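PDB 7P18: 3-oxosteroid 1-dehydrogenase from Sterolibacterium denitrificans, which probably catalyses the FAD-dependent 1,2-dehydrogenation of 3-oxosteroids to 3-oxo-delta-1-steroids, and is bound here to FAD and the product androsta-1,4-diene-3,17-dione. Local coordinates for residues Val53-Asn58 with Leu88-Ser93; Pro116-His121 with Asn461-Tyr466. All coordinates share one frame; numbering follows the deposited sequence.

Interaction 1: Val53-Asn58 with Leu88-Ser93; sequences VWIPNN and LAYLES
Tyr90 and Trp54 meet with their CG atoms both anti to the backbone N (chi1 -179° and -175°). Tyr90 reaches from helix 84-104 to the short strand 53-54. Its OH donates to Trp54 O at 2.6 Å. The C=O...donor angle is 154°, and the donor is modestly tilted from the carbonyl plane. The carbonyl oxygen lies at the edge of the phenol ring, near its plane. Beside this bond the two side chains cross at about a right angle, with Trp54 CE3 4.1 Å from Tyr90 CE2. Pro56 fits in next to them: its CD is 4.2 Å from the same Tyr90 CE2. Its CG rests 3.3 Å above the plane of the Trp54 ring, toward the rim. That CG also touches Leu91 CD2 at 3.7 Å, one helix position after Tyr90. Both Pro56 and Leu91 pack on Ala70 of helix 67-78, while Tyr90 also packs on Pro545 and Thr548 of helix 543-559. After the strand the chain makes a type II beta turn from Ile55 to Asn58. Asn58 ND2 donates across the turn to Ile55 O at 3.0 Å, in the carbonyl plane, and also bonds Gly129 O. Water 1 makes a second polar link. It donates to Pro56 O at 2.8 Å and to Leu91 O at 2.9 Å. The contact thus ties the end of a strand, which pairs with strand 131-138, to the side of a helix. Its chemistry mixes apolar packing with two polar links. The phenol hydroxyl donates a hydrogen bond to a buried backbone carbonyl, and the water lets two carbonyls, which cannot bond each other, share one donor.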
ATOM      1  N   VAL A  53       0.055  -5.519  -7.737  1.00 21.09           N
ATOM      2  CA  VAL A  53      -0.623  -6.755  -7.236  1.00 22.00           C
ATOM      3  C   VAL A  53       0.375  -7.908  -7.319  1.00 20.61           C
ATOM      4  O   VAL A  53       1.146  -7.998  -8.295  1.00 22.12           O
ATOM      5  CB  VAL A  53      -1.925  -7.058  -7.986  1.00 22.42           C
ATOM      6  CG1 VAL A  53      -2.976  -6.008  -7.707  1.00 23.68           C
ATOM      7  CG2 VAL A  53      -1.698  -7.204  -9.493  1.00 23.15           C
ATOM      8  N   TRP A  54       0.409  -8.742  -6.271  1.00 20.25           N
ATOM      9  CA  TRP A  54       1.390  -9.836  -6.153  1.00 19.92           C
ATOM     10  C   TRP A  54       0.712 -11.128  -6.623  1.00 19.79           C
ATOM     11  O   TRP A  54      -0.135 -11.661  -5.905  1.00 20.22           O
ATOM     12  CB  TRP A  54       1.921  -9.940  -4.733  1.00 21.52           C
ATOM     13  CG  TRP A  54       3.004 -10.952  -4.584  1.00 19.36           C
ATOM     14  CD1 TRP A  54       4.311 -10.810  -4.949  1.00 18.68           C
ATOM     15  CD2 TRP A  54       2.895 -12.253  -3.985  1.00 18.71           C
ATOM     16  NE1 TRP A  54       5.018 -11.904  -4.576  1.00 20.97           N
ATOM     17  CE2 TRP A  54       4.172 -12.826  -4.016  1.00 18.94           C
ATOM     18  CE3 TRP A  54       1.843 -12.989  -3.439  1.00 19.99           C
ATOM     19  CZ2 TRP A  54       4.436 -14.110  -3.539  1.00 19.14           C
ATOM     20  CZ3 TRP A  54       2.104 -14.250  -2.946  1.00 19.87           C
ATOM     21  CH2 TRP A  54       3.379 -14.808  -3.008  1.00 19.28           C
ATOM     22  N   ILE A  55       1.045 -11.549  -7.838  1.00 20.15           N
ATOM     23  CA  ILE A  55       0.307 -12.617  -8.565  1.00 21.40           C
ATOM     24  C   ILE A  55       1.304 -13.719  -8.888  1.00 21.84           C
ATOM     25  O   ILE A  55       1.919 -13.756  -9.956  1.00 21.33           O
ATOM     26  CB  ILE A  55      -0.393 -12.085  -9.837  1.00 22.54           C
ATOM     27  CG1 ILE A  55      -1.145 -10.774  -9.613  1.00 23.06           C
ATOM     28  CG2 ILE A  55      -1.307 -13.172 -10.405  1.00 22.21           C
ATOM     29  CD1 ILE A  55      -2.399 -10.901  -8.742  1.00 22.56           C
ATOM     30  N   PRO A  56       1.447 -14.710  -7.998  1.00 22.08           N
ATOM     31  CA  PRO A  56       2.349 -15.816  -8.296  1.00 20.88           C
ATOM     32  C   PRO A  56       1.812 -16.530  -9.550  1.00 21.40           C
ATOM     33  O   PRO A  56       0.626 -16.649  -9.707  1.00 19.95           O
ATOM     34  CB  PRO A  56       2.319 -16.685  -7.045  1.00 21.71           C
ATOM     35  CG  PRO A  56       1.785 -15.736  -5.964  1.00 22.89           C
ATOM     36  CD  PRO A  56       0.807 -14.832  -6.672  1.00 22.15           C
ATOM     37  N   ASN A  57       2.747 -17.013 -10.360  1.00 24.75           N
ATOM     38  CA  ASN A  57       2.475 -17.932 -11.492  1.00 24.65           C
ATOM     39  C   ASN A  57       1.562 -17.230 -12.495  1.00 23.25           C
ATOM     40  O   ASN A  57       0.719 -17.927 -13.163  1.00 23.22           O
ATOM     41  CB  ASN A  57       1.888 -19.248 -11.003  1.00 27.36           C
ATOM     42  CG  ASN A  57       2.026 -20.372 -12.020  1.00 29.99           C
ATOM     43  OD1 ASN A  57       2.934 -20.381 -12.897  1.00 26.85           O
ATOM     44  ND2 ASN A  57       1.143 -21.342 -11.850  1.00 25.90           N
ATOM     45  N   ASN A  58       1.655 -15.901 -12.615  1.00 23.30           N
ATOM     46  CA  ASN A  58       0.848 -15.195 -13.651  1.00 21.89           C
ATOM     47  C   ASN A  58       1.403 -15.615 -15.030  1.00 22.54           C
ATOM     48  O   ASN A  58       2.622 -15.971 -15.144  1.00 19.99           O
ATOM     49  CB  ASN A  58       0.811 -13.681 -13.432  1.00 22.44           C
ATOM     50  CG  ASN A  58       2.130 -12.999 -13.662  1.00 21.70           C
ATOM     51  OD1 ASN A  58       2.535 -12.852 -14.821  1.00 24.57           O
ATOM     52  ND2 ASN A  58       2.821 -12.604 -12.582  1.00 21.20           N
ATOM     53  N   LEU A  88      -4.719 -21.605  -0.747  1.00 21.51           N
ATOM     54  CA  LEU A  88      -4.968 -22.323  -2.029  1.00 21.12           C
ATOM     55  C   LEU A  88      -5.855 -21.459  -2.916  1.00 22.09           C
ATOM     56  O   LEU A  88      -5.579 -21.329  -4.106  1.00 21.61           O
ATOM     57  CB  LEU A  88      -5.631 -23.679  -1.763  1.00 22.09           C
ATOM     58  CG  LEU A  88      -4.813 -24.643  -0.901  1.00 26.96           C
ATOM     59  CD1 LEU A  88      -5.651 -25.862  -0.515  1.00 33.55           C
ATOM     60  CD2 LEU A  88      -3.539 -25.064  -1.608  1.00 28.17           C
ATOM     61  N   ALA A  89      -6.912 -20.897  -2.339  1.00 22.23           N
ATOM     62  CA  ALA A  89      -7.897 -20.084  -3.084  1.00 20.75           C
ATOM     63  C   ALA A  89      -7.216 -18.841  -3.678  1.00 21.37           C
ATOM     64  O   ALA A  89      -7.507 -18.463  -4.845  1.00 20.41           O
ATOM     65  CB  ALA A  89      -9.040 -19.746  -2.173  1.00 21.36           C
ATOM     66  N   TYR A  90      -6.328 -18.205  -2.914  1.00 22.08           N
ATOM     67  CA  TYR A  90      -5.605 -16.993  -3.399  1.00 21.32           C
ATOM     68  C   TYR A  90      -4.779 -17.365  -4.639  1.00 23.48           C
ATOM     69  O   TYR A  90      -4.798 -16.664  -5.659  1.00 20.84           O
ATOM     70  CB  TYR A  90      -4.720 -16.368  -2.320  1.00 20.80           C
ATOM     71  CG  TYR A  90      -4.036 -15.135  -2.849  1.00 20.02           C
ATOM     72  CD1 TYR A  90      -4.769 -13.974  -3.064  1.00 21.11           C
ATOM     73  CD2 TYR A  90      -2.705 -15.125  -3.208  1.00 20.62           C
ATOM     74  CE1 TYR A  90      -4.176 -12.824  -3.580  1.00 19.63           C
ATOM     75  CE2 TYR A  90      -2.107 -13.993  -3.749  1.00 19.22           C
ATOM     76  CZ  TYR A  90      -2.853 -12.836  -3.929  1.00 18.95           C
ATOM     77  OH  TYR A  90      -2.306 -11.693  -4.424  1.00 21.58           O
ATOM     78  N   LEU A  91      -4.034 -18.455  -4.563  1.00 20.85           N
ATOM     79  CA  LEU A  91      -3.127 -18.873  -5.653  1.00 22.28           C
ATOM     80  C   LEU A  91      -3.931 -19.342  -6.864  1.00 22.16           C
ATOM     81  O   LEU A  91      -3.508 -19.054  -8.006  1.00 23.57           O
ATOM     82  CB  LEU A  91      -2.183 -19.945  -5.125  1.00 23.78           C
ATOM     83  CG  LEU A  91      -1.263 -19.490  -4.013  1.00 24.19           C
ATOM     84  CD1 LEU A  91      -0.454 -20.659  -3.458  1.00 24.92           C
ATOM     85  CD2 LEU A  91      -0.327 -18.367  -4.436  1.00 24.26           C
ATOM     86  N   GLU A  92      -5.067 -19.994  -6.638  1.00 21.84           N
ATOM     87  CA  GLU A  92      -5.984 -20.380  -7.726  1.00 21.95           C
ATOM     88  C   GLU A  92      -6.496 -19.142  -8.460  1.00 22.92           C
ATOM     89  O   GLU A  92      -6.433 -19.116  -9.691  1.00 23.10           O
ATOM     90  CB  GLU A  92      -7.170 -21.182  -7.175  1.00 23.47           C
ATOM     91  CG  GLU A  92      -8.160 -21.580  -8.258  1.00 25.75           C
ATOM     92  CD  GLU A  92      -9.405 -22.300  -7.805  1.00 32.61           C
ATOM     93  OE1 GLU A  92      -9.685 -22.303  -6.615  1.00 32.14           O
ATOM     94  OE2 GLU A  92     -10.056 -22.887  -8.640  1.00 40.65           O
ATOM     95  N   SER A  93      -7.005 -18.143  -7.730  1.00 20.25           N
ATOM     96  CA  SER A  93      -7.838 -17.064  -8.309  1.00 22.52           C
ATOM     97  C   SER A  93      -7.024 -15.831  -8.709  1.00 21.48           C
ATOM     98  O   SER A  93      -7.466 -15.151  -9.616  1.00 22.23           O
ATOM     99  CB  SER A  93      -8.958 -16.706  -7.386  1.00 22.78           C
ATOM    100  OG  SER A  93      -9.811 -17.813  -7.175  1.00 23.52           O
TER
HETATM  101  O   HOH W   1      -0.702 -18.598  -8.248  1.00 24.05           O

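Interaction 2: Pro116-His121 with Asn461-Tyr466; sequences PDYYQH and NVFDRY
Phe463 packs on Pro116, Asp117 and Tyr118. Its CB lies 3.9 Å from Asp117 O and also packs against Pro116 CB. CG stands anti to the backbone N (chi1 167°), and the ring beyond it lies beside Tyr118. Further out, CD1 meets Tyr118 CD1 at 3.6 Å. CE1 makes a tight contact with Tyr118 CE1 at 3.3 Å. At the tip, CZ sits 4.0 Å above the plane of the Tyr118 ring, toward its rim. The Tyr118 and Phe463 rings are oblique, with planes at 48° and centroids 4.6 Å apart. Tyr118 OH bonds the hydroxyl of Tyr363, a residue of the steroid pocket. An alanine in place of Tyr118 would probably leave a gap beside the Phe463 ring and the Tyr363 hydroxyl without this partner. Pro116 CD forms a CH-pi contact over the face of Tyr466, 4.2 Å from the ring centroid. Val462 CG2 touches Gln120 OE1. The Gln120 amide is held from its other branch, where NE2 donates to Asp117 O at 2.9 Å in a nearly straight bond (172°), and also bonds Lys126 O. Asn461 OD1 accepts from Asp464 N, from above the carbonyl plane, and weakly from Phe463 N. Water 2 accepts a hydrogen bond from Gln120 N and donates to Tyr118 O and, weakly, to Asn461 OD1. This is an asparagine N-cap on a short helix packed against a loop. The Tyr118 side chain comes within about 4 Å of the bound androstadienedione, nearest atoms, so the contact probably backs the wall of the steroid site.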
ATOM      1  N   PRO A 116      11.995  -8.303  -6.933  1.00 21.59           N
ATOM      2  CA  PRO A 116      12.045  -9.553  -6.190  1.00 22.96           C
ATOM      3  C   PRO A 116      10.973  -9.660  -5.110  1.00 22.31           C
ATOM      4  O   PRO A 116      10.558  -8.636  -4.565  1.00 21.23           O
ATOM      5  CB  PRO A 116      13.422  -9.547  -5.509  1.00 22.97           C
ATOM      6  CG  PRO A 116      14.153  -8.434  -6.215  1.00 23.44           C
ATOM      7  CD  PRO A 116      13.103  -7.430  -6.574  1.00 24.22           C
ATOM      8  N   ASP A 117      10.537 -10.899  -4.846  1.00 22.01           N
ATOM      9  CA  ASP A 117       9.724 -11.200  -3.640  1.00 19.54           C
ATOM     10  C   ASP A 117      10.463 -10.680  -2.390  1.00 20.08           C
ATOM     11  O   ASP A 117      11.705 -10.632  -2.364  1.00 19.02           O
ATOM     12  CB  ASP A 117       9.443 -12.687  -3.537  1.00 19.11           C
ATOM     13  CG  ASP A 117       8.467 -13.195  -4.585  1.00 21.25           C
ATOM     14  OD1 ASP A 117       7.783 -12.357  -5.232  1.00 20.40           O
ATOM     15  OD2 ASP A 117       8.402 -14.416  -4.727  1.00 22.18           O
ATOM     16  N   TYR A 118       9.725 -10.320  -1.343  1.00 20.30           N
ATOM     17  CA  TYR A 118      10.338  -9.633  -0.168  1.00 21.69           C
ATOM     18  C   TYR A 118      11.158 -10.562   0.714  1.00 20.85           C
ATOM     19  O   TYR A 118      11.924 -10.060   1.525  1.00 22.39           O
ATOM     20  CB  TYR A 118       9.238  -8.895   0.599  1.00 21.84           C
ATOM     21  CG  TYR A 118       8.781  -7.609  -0.053  1.00 22.07           C
ATOM     22  CD1 TYR A 118       9.133  -7.240  -1.351  1.00 20.74           C
ATOM     23  CD2 TYR A 118       7.957  -6.747   0.644  1.00 26.85           C
ATOM     24  CE1 TYR A 118       8.671  -6.069  -1.930  1.00 22.58           C
ATOM     25  CE2 TYR A 118       7.503  -5.565   0.091  1.00 28.45           C
ATOM     26  CZ  TYR A 118       7.879  -5.206  -1.189  1.00 26.39           C
ATOM     27  OH  TYR A 118       7.382  -4.034  -1.701  1.00 27.11           O
ATOM     28  N   TYR A 119      10.915 -11.875   0.703  1.00 20.86           N
ATOM     29  CA  TYR A 119      11.546 -12.817   1.643  1.00 19.81           C
ATOM     30  C   TYR A 119      12.396 -13.814   0.849  1.00 23.27           C
ATOM     31  O   TYR A 119      11.973 -14.954   0.610  1.00 20.95           O
ATOM     32  CB  TYR A 119      10.504 -13.551   2.495  1.00 20.79           C
ATOM     33  CG  TYR A 119       9.537 -12.688   3.263  1.00 20.32           C
ATOM     34  CD1 TYR A 119       9.960 -11.708   4.159  1.00 23.20           C
ATOM     35  CD2 TYR A 119       8.178 -12.874   3.121  1.00 19.01           C
ATOM     36  CE1 TYR A 119       9.036 -10.922   4.853  1.00 22.31           C
ATOM     37  CE2 TYR A 119       7.257 -12.106   3.814  1.00 20.24           C
ATOM     38  CZ  TYR A 119       7.689 -11.164   4.725  1.00 20.61           C
ATOM     39  OH  TYR A 119       6.746 -10.440   5.396  1.00 19.80           O
ATOM     40  N   GLN A 120      13.563 -13.373   0.377  1.00 22.09           N
ATOM     41  CA  GLN A 120      14.391 -14.203  -0.521  1.00 22.15           C
ATOM     42  C   GLN A 120      14.914 -15.422   0.262  1.00 23.62           C
ATOM     43  O   GLN A 120      15.267 -16.427  -0.381  1.00 25.57           O
ATOM     44  CB  GLN A 120      15.540 -13.380  -1.096  1.00 21.98           C
ATOM     45  CG  GLN A 120      15.074 -12.372  -2.135  1.00 20.96           C
ATOM     46  CD  GLN A 120      14.483 -13.008  -3.365  1.00 20.60           C
ATOM     47  OE1 GLN A 120      15.098 -13.863  -3.972  1.00 21.88           O
ATOM     48  NE2 GLN A 120      13.249 -12.620  -3.709  1.00 19.93           N
ATOM     49  N   HIS A 121      14.968 -15.350   1.588  1.00 21.23           N
ATOM     50  CA  HIS A 121      15.444 -16.473   2.438  1.00 21.78           C
ATOM     51  C   HIS A 121      14.376 -17.569   2.585  1.00 23.42           C
ATOM     52  O   HIS A 121      14.714 -18.603   3.145  1.00 24.72           O
ATOM     53  CB  HIS A 121      15.856 -15.953   3.791  1.00 24.82           C
ATOM     54  CG  HIS A 121      14.747 -15.241   4.498  1.00 24.38           C
ATOM     55  ND1 HIS A 121      14.480 -13.874   4.280  1.00 24.78           N
ATOM     56  CD2 HIS A 121      13.796 -15.677   5.357  1.00 23.73           C
ATOM     57  CE1 HIS A 121      13.455 -13.516   5.039  1.00 26.12           C
ATOM     58  NE2 HIS A 121      13.000 -14.597   5.680  1.00 24.39           N
ATOM     59  N   ASN A 461      20.964  -9.372   0.001  1.00 23.81           N
ATOM     60  CA  ASN A 461      20.099 -10.175  -0.887  1.00 24.63           C
ATOM     61  C   ASN A 461      19.578  -9.289  -2.008  1.00 25.95           C
ATOM     62  O   ASN A 461      19.707  -8.073  -1.884  1.00 23.44           O
ATOM     63  CB  ASN A 461      18.966 -10.814  -0.083  1.00 28.70           C
ATOM     64  CG  ASN A 461      18.003  -9.777   0.432  1.00 25.66           C
ATOM     65  OD1 ASN A 461      17.213  -9.210  -0.333  1.00 25.67           O
ATOM     66  ND2 ASN A 461      18.098  -9.491   1.709  1.00 24.56           N
ATOM     67  N   VAL A 462      18.961  -9.882  -3.044  1.00 23.30           N
ATOM     68  CA  VAL A 462      18.555  -9.156  -4.285  1.00 24.94           C
ATOM     69  C   VAL A 462      17.397  -8.200  -4.006  1.00 23.24           C
ATOM     70  O   VAL A 462      17.282  -7.226  -4.732  1.00 22.17           O
ATOM     71  CB  VAL A 462      18.238 -10.107  -5.448  1.00 25.26           C
ATOM     72  CG1 VAL A 462      19.496 -10.859  -5.839  1.00 26.42           C
ATOM     73  CG2 VAL A 462      17.076 -11.043  -5.143  1.00 26.73           C
ATOM     74  N   PHE A 463      16.565  -8.446  -2.992  1.00 24.17           N
ATOM     75  CA  PHE A 463      15.481  -7.488  -2.671  1.00 23.10           C
ATOM     76  C   PHE A 463      16.120  -6.176  -2.209  1.00 21.55           C
ATOM     77  O   PHE A 463      15.818  -5.105  -2.780  1.00 25.00           O
ATOM     78  CB  PHE A 463      14.479  -8.025  -1.640  1.00 24.55           C
ATOM     79  CG  PHE A 463      13.616  -6.917  -1.127  1.00 24.15           C
ATOM     80  CD1 PHE A 463      12.620  -6.357  -1.906  1.00 27.68           C
ATOM     81  CD2 PHE A 463      13.914  -6.323   0.082  1.00 27.87           C
ATOM     82  CE1 PHE A 463      11.883  -5.277  -1.447  1.00 29.63           C
ATOM     83  CE2 PHE A 463      13.185  -5.235   0.528  1.00 26.23           C
ATOM     84  CZ  PHE A 463      12.164  -4.729  -0.226  1.00 29.00           C
ATOM     85  N   ASP A 464      16.977  -6.234  -1.201  1.00 22.89           N
ATOM     86  CA  ASP A 464      17.675  -5.032  -0.664  1.00 22.63           C
ATOM     87  C   ASP A 464      18.337  -4.264  -1.816  1.00 23.78           C
ATOM     88  O   ASP A 464      18.145  -3.040  -1.945  1.00 22.17           O
ATOM     89  CB  ASP A 464      18.760  -5.391   0.342  1.00 23.55           C
ATOM     90  CG  ASP A 464      18.301  -5.900   1.691  1.00 23.79           C
ATOM     91  OD1 ASP A 464      17.179  -6.387   1.771  1.00 23.97           O
ATOM     92  OD2 ASP A 464      19.139  -5.910   2.593  1.00 24.27           O
ATOM     93  N   ARG A 465      19.042  -4.975  -2.694  1.00 23.36           N
ATOM     94  CA  ARG A 465      19.876  -4.340  -3.751  1.00 23.08           C
ATOM     95  C   ARG A 465      19.010  -3.767  -4.869  1.00 24.41           C
ATOM     96  O   ARG A 465      19.496  -2.893  -5.571  1.00 26.29           O
ATOM     97  CB  ARG A 465      20.876  -5.353  -4.302  1.00 24.13           C
ATOM     98  CG  ARG A 465      21.887  -5.808  -3.264  1.00 23.83           C
ATOM     99  CD  ARG A 465      23.049  -6.553  -3.842  1.00 27.64           C
ATOM    100  NE  ARG A 465      22.746  -7.836  -4.444  1.00 30.38           N
ATOM    101  CZ  ARG A 465      22.833  -9.022  -3.834  1.00 30.59           C
ATOM    102  NH1 ARG A 465      23.132  -9.119  -2.551  1.00 31.25           N
ATOM    103  NH2 ARG A 465      22.583 -10.126  -4.519  1.00 31.42           N
ATOM    104  N   TYR A 466      17.748  -4.177  -5.005  1.00 24.08           N
ATOM    105  CA  TYR A 466      16.841  -3.668  -6.058  1.00 25.58           C
ATOM    106  C   TYR A 466      16.770  -2.132  -6.013  1.00 25.39           C
ATOM    107  O   TYR A 466      16.682  -1.507  -7.069  1.00 24.83           O
ATOM    108  CB  TYR A 466      15.455  -4.295  -5.931  1.00 26.06           C
ATOM    109  CG  TYR A 466      14.476  -3.920  -7.014  1.00 25.84           C
ATOM    110  CD1 TYR A 466      14.690  -4.235  -8.347  1.00 28.10           C
ATOM    111  CD2 TYR A 466      13.306  -3.255  -6.701  1.00 27.68           C
ATOM    112  CE1 TYR A 466      13.777  -3.875  -9.332  1.00 28.96           C
ATOM    113  CE2 TYR A 466      12.378  -2.894  -7.667  1.00 29.64           C
ATOM    114  CZ  TYR A 466      12.617  -3.204  -8.995  1.00 29.31           C
ATOM    115  OH  TYR A 466      11.639  -2.836  -9.871  1.00 31.31           O
TER
HETATM  116  O   HOH W   2      14.817 -10.759   0.908  1.00 25.97           O

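In the fold
Interaction 1 is buried in the core, where every touching residue is shielded. Interaction 2 is only partly buried, and Val462 at its margin is exposed. Their centres are about 19 Å apart, yet they meet: Trp54 NE1 probably bonds Asp117 OD1 at 2.9 Å, and the other oxygen, Asp117 OD2, forms a salt bridge with Arg130. Both relate to strand 131-138. Strand 53-54 pairs with it, and loop 116-121 precedes it in the chain. The first joins its segments by a phenol-to-carbonyl bond and a water; the second relies on aromatic and proline packing, with one water crossing. Interaction 2 comes nearer the bound steroid, about 4 Å from Tyr118 against about 7 Å from Trp54, side chain to ligand.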